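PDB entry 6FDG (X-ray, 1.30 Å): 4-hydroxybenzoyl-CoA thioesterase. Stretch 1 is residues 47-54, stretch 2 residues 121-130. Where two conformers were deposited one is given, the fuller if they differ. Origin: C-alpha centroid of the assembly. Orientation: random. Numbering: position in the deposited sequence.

Stretch 1, residues 47-54: DMEKQGII
Stretch 2 121-130: RLDRYFPDWH

Stretch 1 enters in a helix begun earlier in the chain, Asp47, Met48 and Glu49 at phi/psi near -65/-35, continues through Lys50 (-65/-24), loosens at Gln51 (-86/6), turns at Gly52 (78/23) and leaves as a strand at Ile53 and Ile54 (-119/134 and -119/155). Gln51 N to Met48 O (3.1 Å) and Gly52 N to Glu49 O (2.9 Å) hold the turn; at the positive phi of Gly52 a CB would jam against the carbonyl O of Gln51. Stretch 2 is two short helices, 122-125 and 127-130, hinged at Phe126 (-134/68), the first residue to leave helical phi/psi after the first, its N bonded to Leu122 O (2.8 Å), and at the N-cap position of the second, its O accepting His130 N (3.0 Å). Arg121 occupies the N-cap position of the first helix and forms a salt bridge with Asp123, NH2 to OD2 at 2.9 Å, with NE also bonded to OD1 at 3.1 Å.

The backbones stay well apart, CA-CA 8.3 Å for Met48-Phe126 and 8.7 Å for Ile53-Tyr125, so side chains fill the gap. No hydrogen bond crosses it; the contact is apolar and buries 305 Å². Met48, extended through chi1 and chi2 (t, t) and turned at chi3 (m, -80°), sends its methyl into the corner formed by two aromatic rings. Met48 CE lies over a face of Phe126 (chi1 m, chi2 -88°), 4.0 Å from the ring centroid, and over a face of Trp129 (chi1 m, chi2 59°), 3.7 Å from the six-membered ring centroid. These are CH-pi contacts, the polarized methyl meeting pi clouds. Met48 CE also touches Leu122 CD1 (3.8 Å), and Met48 CG meets Phe126 CZ (3.7 Å). Ile53 (m, m) puts CG1 at the Phe126 edge, 3.9 Å from Phe126 CE2, while its CD1 reaches Tyr125 CD2 (4.2 Å; Tyr125 chi1 m). Gln51 (m, m) adds its aliphatic CB, 4.0 Å from Phe126 CZ.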

# COMPACT_ATOMS: atom_id res chain seq x y z
N ASP A 47 -22.39 -0.59 8.27
CA ASP A 47 -23.52 -0.18 9.16
C ASP A 47 -23.10 0.08 10.58
O ASP A 47 -23.56 1.06 11.18
CB ASP A 47 -24.59 -1.22 9.24
CG ASP A 47 -25.43 -1.35 8.00
OD1 ASP A 47 -25.41 -0.47 7.13
OD2 ASP A 47 -26.09 -2.42 7.93
N MET A 48 -22.11 -0.61 11.13
CA MET A 48 -21.53 -0.29 12.40
C MET A 48 -20.89 1.09 12.39
O MET A 48 -21.06 1.95 13.30
CB MET A 48 -20.51 -1.40 12.79
CG MET A 48 -19.75 -1.07 14.02
SD MET A 48 -18.63 -2.39 14.58
CE MET A 48 -19.77 -3.46 15.41
N GLU A 49 -20.15 1.43 11.32
CA GLU A 49 -19.48 2.71 11.23
C GLU A 49 -20.49 3.88 11.09
O GLU A 49 -20.23 4.95 11.60
CB GLU A 49 -18.43 2.74 10.09
CG GLU A 49 -17.23 1.84 10.37
CD GLU A 49 -15.91 2.31 9.73
OE1 GLU A 49 -16.02 2.98 8.69
OE2 GLU A 49 -14.85 2.03 10.26
N LYS A 50 -21.63 3.57 10.49
CA LYS A 50 -22.69 4.60 10.37
C LYS A 50 -23.21 5.00 11.70
O LYS A 50 -23.70 6.12 11.85
CB LYS A 50 -23.78 4.18 9.44
CG LYS A 50 -23.41 3.97 7.99
CD LYS A 50 -23.36 5.15 7.03
CE LYS A 50 -23.73 4.71 5.59
NZ LYS A 50 -23.31 5.70 4.56
N GLN A 51 -23.10 4.16 12.72
CA GLN A 51 -23.49 4.47 14.11
C GLN A 51 -22.38 5.17 14.90
O GLN A 51 -22.48 5.35 16.10
CB GLN A 51 -23.96 3.19 14.84
CG GLN A 51 -25.11 2.46 14.26
CD GLN A 51 -26.32 3.32 14.31
OE1 GLN A 51 -26.67 3.89 15.34
NE2 GLN A 51 -26.83 3.54 13.19
N GLY A 52 -21.25 5.54 14.28
CA GLY A 52 -20.19 6.16 14.97
C GLY A 52 -19.27 5.26 15.82
O GLY A 52 -18.63 5.70 16.68
N ILE A 53 -19.27 3.97 15.43
CA ILE A 53 -18.44 2.98 16.11
C ILE A 53 -17.44 2.40 15.09
O ILE A 53 -17.84 2.13 14.02
CB ILE A 53 -19.30 1.87 16.73
CG1 ILE A 53 -20.29 2.43 17.80
CG2 ILE A 53 -18.43 0.78 17.42
CD1 ILE A 53 -19.62 3.13 18.91
N ILE A 54 -16.18 2.32 15.51
CA ILE A 54 -15.11 1.70 14.66
C ILE A 54 -14.58 0.53 15.43
O ILE A 54 -14.46 0.54 16.64
CB ILE A 54 -13.92 2.61 14.51
CG1 ILE A 54 -14.34 3.92 13.89
CG2 ILE A 54 -12.90 1.98 13.56
CD1 ILE A 54 -13.23 4.90 13.95
N ARG A 121 -18.81 -1.82 24.78
CA ARG A 121 -19.28 -3.19 24.88
C ARG A 121 -20.21 -3.47 23.72
O ARG A 121 -21.24 -2.79 23.48
CB ARG A 121 -20.09 -3.46 26.18
CG ARG A 121 -19.26 -3.62 27.39
CD ARG A 121 -20.02 -3.44 28.63
NE ARG A 121 -21.12 -4.34 28.64
CZ ARG A 121 -21.89 -4.49 29.72
NH1 ARG A 121 -21.60 -3.81 30.81
NH2 ARG A 121 -22.88 -5.34 29.70
N LEU A 122 -20.00 -4.58 22.96
CA LEU A 122 -20.84 -4.89 21.81
C LEU A 122 -22.29 -5.11 22.19
O LEU A 122 -23.14 -4.68 21.37
CB LEU A 122 -20.31 -6.16 21.01
CG LEU A 122 -20.88 -6.42 19.66
CD1 LEU A 122 -20.48 -5.39 18.66
CD2 LEU A 122 -20.41 -7.78 19.15
N ASP A 123 -22.56 -5.72 23.35
CA ASP A 123 -23.96 -5.99 23.73
C ASP A 123 -24.74 -4.65 23.96
O ASP A 123 -25.98 -4.66 23.73
CB ASP A 123 -24.04 -6.88 24.95
CG ASP A 123 -23.39 -6.34 26.17
OD1 ASP A 123 -22.35 -5.70 26.17
OD2 ASP A 123 -23.88 -6.70 27.29
N ARG A 124 -24.06 -3.60 24.34
CA ARG A 124 -24.86 -2.35 24.62
C ARG A 124 -25.13 -1.64 23.38
O ARG A 124 -26.17 -0.98 23.29
CB ARG A 124 -23.98 -1.48 25.43
CG ARG A 124 -23.80 -1.95 26.78
CD ARG A 124 -23.15 -0.84 27.58
NE ARG A 124 -23.34 -1.02 29.02
CZ ARG A 124 -22.66 -0.35 29.97
NH1 ARG A 124 -22.97 -0.54 31.22
NH2 ARG A 124 -21.73 0.54 29.64
N TYR A 125 -24.26 -1.62 22.34
CA TYR A 125 -24.46 -0.85 21.17
C TYR A 125 -25.09 -1.62 19.99
O TYR A 125 -25.73 -1.14 19.09
CB TYR A 125 -23.15 -0.18 20.78
CG TYR A 125 -22.75 0.92 21.74
CD1 TYR A 125 -22.24 0.66 22.92
CD2 TYR A 125 -22.96 2.22 21.36
CE1 TYR A 125 -21.92 1.66 23.85
CE2 TYR A 125 -22.60 3.22 22.27
CZ TYR A 125 -22.15 2.88 23.51
OH TYR A 125 -21.78 3.90 24.43
N PHE A 126 -24.76 -2.95 19.93
CA PHE A 126 -25.22 -3.83 18.90
C PHE A 126 -25.73 -5.13 19.41
O PHE A 126 -25.06 -6.23 19.29
CB PHE A 126 -24.06 -4.08 17.83
CG PHE A 126 -23.52 -2.87 17.27
CD1 PHE A 126 -24.17 -2.40 16.17
CD2 PHE A 126 -22.51 -2.17 17.84
CE1 PHE A 126 -23.80 -1.21 15.53
CE2 PHE A 126 -22.12 -0.95 17.21
CZ PHE A 126 -22.79 -0.46 16.10
N PRO A 127 -26.87 -5.15 20.14
CA PRO A 127 -27.32 -6.40 20.81
C PRO A 127 -27.51 -7.54 19.78
O PRO A 127 -27.30 -8.68 20.26
CB PRO A 127 -28.68 -6.01 21.53
CG PRO A 127 -28.96 -4.63 20.97
CD PRO A 127 -27.74 -3.98 20.41
N ASP A 128 -27.92 -7.29 18.58
CA ASP A 128 -28.13 -8.31 17.57
C ASP A 128 -26.76 -8.95 17.21
O ASP A 128 -26.71 -10.23 17.00
CB ASP A 128 -28.71 -7.72 16.31
CG ASP A 128 -28.10 -6.31 15.85
OD1 ASP A 128 -27.58 -5.42 16.64
OD2 ASP A 128 -28.21 -6.07 14.61
N TRP A 129 -25.69 -8.16 17.06
CA TRP A 129 -24.35 -8.76 16.79
C TRP A 129 -23.97 -9.56 17.99
O TRP A 129 -23.46 -10.72 17.86
CB TRP A 129 -23.32 -7.65 16.56
CG TRP A 129 -23.40 -6.87 15.37
CD1 TRP A 129 -24.43 -6.09 14.91
CD2 TRP A 129 -22.30 -6.60 14.44
NE1 TRP A 129 -24.05 -5.38 13.80
CE2 TRP A 129 -22.75 -5.63 13.53
CE3 TRP A 129 -21.00 -7.08 14.36
CZ2 TRP A 129 -21.98 -5.17 12.51
CZ3 TRP A 129 -20.21 -6.53 13.29
CH2 TRP A 129 -20.76 -5.63 12.42
N HIS A 130 -24.08 -9.11 19.24
CA HIS A 130 -23.80 -9.89 20.41
C HIS A 130 -24.50 -11.22 20.50
O HIS A 130 -23.91 -12.24 20.87
CB HIS A 130 -24.08 -9.04 21.72
CG HIS A 130 -23.95 -9.82 22.94
ND1 HIS A 130 -22.79 -10.24 23.44
CD2 HIS A 130 -24.93 -10.29 23.79
CE1 HIS A 130 -22.98 -10.90 24.59
NE2 HIS A 130 -24.29 -10.94 24.80